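Local coordinates for protein heme oxygenase 1 (Synechocystis sp., PDB 1WE1) that opens the heme ring with reducing equivalents and oxygen, yielding biliverdin IXalpha, carbon monoxide and ferrous iron, probably for the chromophores of the photosynthetic antennae, at residues A[84-89]-A[146-151]. Numbering follows the deposited sequence.
Sequences LQFYYG and MNLHDG
Tyr87 and Met146 meet tip to tip: the methionine's CE comes to the rim of the tyrosine ring, near its plane, with Tyr87 CE2 the nearest ring atom at 3.3 Å. The bend at the end of the methionine chain (chi3 63°) turns that methyl to the ring. On the same ring, Phe86 CD2 stands over the centre of one face, while Leu148 crosses the phenol end at about a right angle, its CG 4.1 Å from Tyr87 OH. That hydroxyl is hydrogen-bonded to the carbonyl O of Gly152, the next residue along the same loop, so the buried phenol is held at its polar end as well. A phenylalanine in place of Tyr87 would probably leave the Gly152 carbonyl without this partner and take away the touch on Leu148.

Phe86 makes the looser, outer half. Its CG, anti to the backbone N (chi1 174°), sets out toward the loop. Gly151 C then lies over the centre of the Phe86 ring, 3.9 Å above its plane. Leu148 CD1 sits 3.6 Å from Phe86 CE2. This phenylalanine is exposed. The whole is plain packing away from the heme site: the last turn of helix 77-88 rests on the loop leaving helix 120-146, and helix 36-59 adjoins both, Leu84 packing on Val43 and Tyr47, and Met146 on Lys36.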
ATOM      1  N   LEU A  84      -9.846  -9.992  -3.659  1.00 43.30           N
ATOM      2  CA  LEU A  84     -11.245  -9.593  -3.527  1.00 44.37           C
ATOM      3  C   LEU A  84     -12.134 -10.796  -3.852  1.00 44.63           C
ATOM      4  O   LEU A  84     -13.168 -11.029  -3.212  1.00 41.21           O
ATOM      5  CB  LEU A  84     -11.565  -8.420  -4.477  1.00 44.07           C
ATOM      6  CG  LEU A  84     -10.927  -7.067  -4.100  1.00 46.57           C
ATOM      7  CD1 LEU A  84     -10.886  -6.104  -5.293  1.00 42.47           C
ATOM      8  CD2 LEU A  84     -11.703  -6.469  -2.932  1.00 44.40           C
ATOM      9  N   GLN A  85     -11.717 -11.549  -4.861  1.00 45.91           N
ATOM     10  CA  GLN A  85     -12.435 -12.740  -5.282  1.00 48.96           C
ATOM     11  C   GLN A  85     -12.551 -13.686  -4.087  1.00 48.98           C
ATOM     12  O   GLN A  85     -13.614 -14.242  -3.822  1.00 50.91           O
ATOM     13  CB  GLN A  85     -11.665 -13.431  -6.411  1.00 51.16           C
ATOM     14  CG  GLN A  85     -12.192 -14.809  -6.783  1.00 53.65           C
ATOM     15  CD  GLN A  85     -13.135 -14.774  -7.959  1.00 55.22           C
ATOM     16  OE1 GLN A  85     -14.257 -14.283  -7.859  1.00 57.23           O
ATOM     17  NE2 GLN A  85     -12.680 -15.292  -9.093  1.00 58.53           N
ATOM     18  N   PHE A  86     -11.447 -13.851  -3.368  1.00 47.10           N
ATOM     19  CA  PHE A  86     -11.395 -14.720  -2.207  1.00 46.05           C
ATOM     20  C   PHE A  86     -12.235 -14.220  -1.017  1.00 46.49           C
ATOM     21  O   PHE A  86     -12.960 -15.000  -0.389  1.00 48.98           O
ATOM     22  CB  PHE A  86      -9.936 -14.904  -1.772  1.00 44.90           C
ATOM     23  CG  PHE A  86      -9.784 -15.665  -0.487  1.00 44.14           C
ATOM     24  CD1 PHE A  86      -9.886 -17.056  -0.469  1.00 44.70           C
ATOM     25  CD2 PHE A  86      -9.610 -14.988   0.715  1.00 41.60           C
ATOM     26  CE1 PHE A  86      -9.823 -17.767   0.734  1.00 43.69           C
ATOM     27  CE2 PHE A  86      -9.545 -15.683   1.920  1.00 44.04           C
ATOM     28  CZ  PHE A  86      -9.654 -17.082   1.930  1.00 44.20           C
ATOM     29  N   TYR A  87     -12.141 -12.933  -0.701  1.00 44.68           N
ATOM     30  CA  TYR A  87     -12.887 -12.372   0.418  1.00 41.34           C
ATOM     31  C   TYR A  87     -14.346 -12.066   0.112  1.00 43.52           C
ATOM     32  O   TYR A  87     -15.189 -12.106   1.006  1.00 43.92           O
ATOM     33  CB  TYR A  87     -12.200 -11.103   0.916  1.00 38.10           C
ATOM     34  CG  TYR A  87     -10.886 -11.380   1.580  1.00 35.95           C
ATOM     35  CD1 TYR A  87      -9.687 -11.130   0.928  1.00 35.40           C
ATOM     36  CD2 TYR A  87     -10.841 -11.955   2.837  1.00 35.04           C
ATOM     37  CE1 TYR A  87      -8.475 -11.453   1.516  1.00 36.52           C
ATOM     38  CE2 TYR A  87      -9.644 -12.286   3.434  1.00 36.23           C
ATOM     39  CZ  TYR A  87      -8.458 -12.033   2.772  1.00 37.43           C
ATOM     40  OH  TYR A  87      -7.262 -12.359   3.380  1.00 36.23           O
ATOM     41  N   TYR A  88     -14.641 -11.760  -1.148  1.00 44.28           N
ATOM     42  CA  TYR A  88     -16.003 -11.428  -1.554  1.00 45.34           C
ATOM     43  C   TYR A  88     -16.676 -12.482  -2.410  1.00 45.73           C
ATOM     44  O   TYR A  88     -17.908 -12.578  -2.424  1.00 47.21           O
ATOM     45  CB  TYR A  88     -16.018 -10.104  -2.319  1.00 44.58           C
ATOM     46  CG  TYR A  88     -15.880  -8.898  -1.429  1.00 46.18           C
ATOM     47  CD1 TYR A  88     -16.954  -8.452  -0.647  1.00 45.52           C
ATOM     48  CD2 TYR A  88     -14.674  -8.212  -1.347  1.00 44.78           C
ATOM     49  CE1 TYR A  88     -16.822  -7.355   0.189  1.00 45.79           C
ATOM     50  CE2 TYR A  88     -14.532  -7.120  -0.519  1.00 45.87           C
ATOM     51  CZ  TYR A  88     -15.602  -6.695   0.249  1.00 46.11           C
ATOM     52  OH  TYR A  88     -15.425  -5.622   1.086  1.00 46.11           O
ATOM     53  N   GLY A  89     -15.883 -13.253  -3.142  1.00 44.39           N
ATOM     54  CA  GLY A  89     -16.459 -14.276  -3.990  1.00 44.87           C
ATOM     55  C   GLY A  89     -16.701 -13.780  -5.401  1.00 46.91           C
ATOM     56  O   GLY A  89     -16.451 -12.617  -5.714  1.00 48.22           O
ATOM     57  N   MET A 146      -6.089 -15.359  10.391  1.00 60.32           N
ATOM     58  CA  MET A 146      -7.338 -15.611   9.676  1.00 63.22           C
ATOM     59  C   MET A 146      -7.414 -17.010   9.055  1.00 66.46           C
ATOM     60  O   MET A 146      -8.443 -17.399   8.500  1.00 65.13           O
ATOM     61  CB  MET A 146      -7.532 -14.556   8.574  1.00 61.49           C
ATOM     62  CG  MET A 146      -7.921 -13.169   9.068  1.00 61.11           C
ATOM     63  SD  MET A 146      -7.889 -11.890   7.767  1.00 60.32           S
ATOM     64  CE  MET A 146      -9.112 -12.501   6.691  1.00 61.70           C
ATOM     65  N   ASN A 147      -6.330 -17.768   9.147  1.00 71.16           N
ATOM     66  CA  ASN A 147      -6.306 -19.108   8.575  1.00 76.01           C
ATOM     67  C   ASN A 147      -6.484 -19.104   7.058  1.00 78.47           C
ATOM     68  O   ASN A 147      -7.541 -19.481   6.550  1.00 79.35           O
ATOM     69  CB  ASN A 147      -7.397 -19.978   9.206  1.00 76.97           C
ATOM     70  CG  ASN A 147      -6.926 -20.697  10.459  1.00 79.23           C
ATOM     71  OD1 ASN A 147      -7.707 -21.379  11.122  1.00 80.52           O
ATOM     72  ND2 ASN A 147      -5.642 -20.558  10.782  1.00 80.32           N
ATOM     73  N   LEU A 148      -5.448 -18.672   6.340  1.00 80.66           N
ATOM     74  CA  LEU A 148      -5.480 -18.639   4.879  1.00 83.14           C
ATOM     75  C   LEU A 148      -4.455 -19.622   4.311  1.00 85.42           C
ATOM     76  O   LEU A 148      -3.499 -19.214   3.642  1.00 86.16           O
ATOM     77  CB  LEU A 148      -5.168 -17.230   4.348  1.00 81.43           C
ATOM     78  CG  LEU A 148      -6.065 -16.057   4.734  1.00 78.81           C
ATOM     79  CD1 LEU A 148      -7.506 -16.525   4.788  1.00 77.61           C
ATOM     80  CD2 LEU A 148      -5.641 -15.505   6.074  1.00 79.35           C
ATOM     81  N   HIS A 149      -4.658 -20.911   4.583  1.00 87.54           N
ATOM     82  CA  HIS A 149      -3.752 -21.957   4.105  1.00 89.11           C
ATOM     83  C   HIS A 149      -3.274 -21.610   2.698  1.00 89.10           C
ATOM     84  O   HIS A 149      -2.097 -21.775   2.374  1.00 90.06           O
ATOM     85  CB  HIS A 149      -4.458 -23.319   4.104  1.00 90.14           C
ATOM     86  CG  HIS A 149      -5.194 -23.617   5.375  1.00 91.85           C
ATOM     87  ND1 HIS A 149      -6.385 -23.006   5.706  1.00 92.56           N
ATOM     88  CD2 HIS A 149      -4.896 -24.442   6.407  1.00 92.45           C
ATOM     89  CE1 HIS A 149      -6.789 -23.442   6.887  1.00 92.94           C
ATOM     90  NE2 HIS A 149      -5.903 -24.314   7.334  1.00 92.81           N
ATOM     91  N   ASP A 150      -4.200 -21.124   1.874  1.00 87.91           N
ATOM     92  CA  ASP A 150      -3.889 -20.716   0.508  1.00 86.55           C
ATOM     93  C   ASP A 150      -5.019 -19.857  -0.049  1.00 83.45           C
ATOM     94  O   ASP A 150      -6.175 -20.285  -0.101  1.00 83.97           O
ATOM     95  CB  ASP A 150      -3.671 -21.935  -0.394  1.00 89.24           C
ATOM     96  CG  ASP A 150      -2.379 -21.840  -1.191  1.00 91.34           C
ATOM     97  OD1 ASP A 150      -2.108 -20.764  -1.774  1.00 92.44           O
ATOM     98  OD2 ASP A 150      -1.636 -22.841  -1.237  1.00 92.67           O
ATOM     99  N   GLY A 151      -4.673 -18.644  -0.470  1.00 78.96           N
ATOM    100  CA  GLY A 151      -5.664 -17.725  -0.993  1.00 72.05           C
ATOM    101  C   GLY A 151      -5.888 -16.618   0.021  1.00 68.30           C
ATOM    102  O   GLY A 151      -5.873 -16.860   1.232  1.00 66.51           O
TER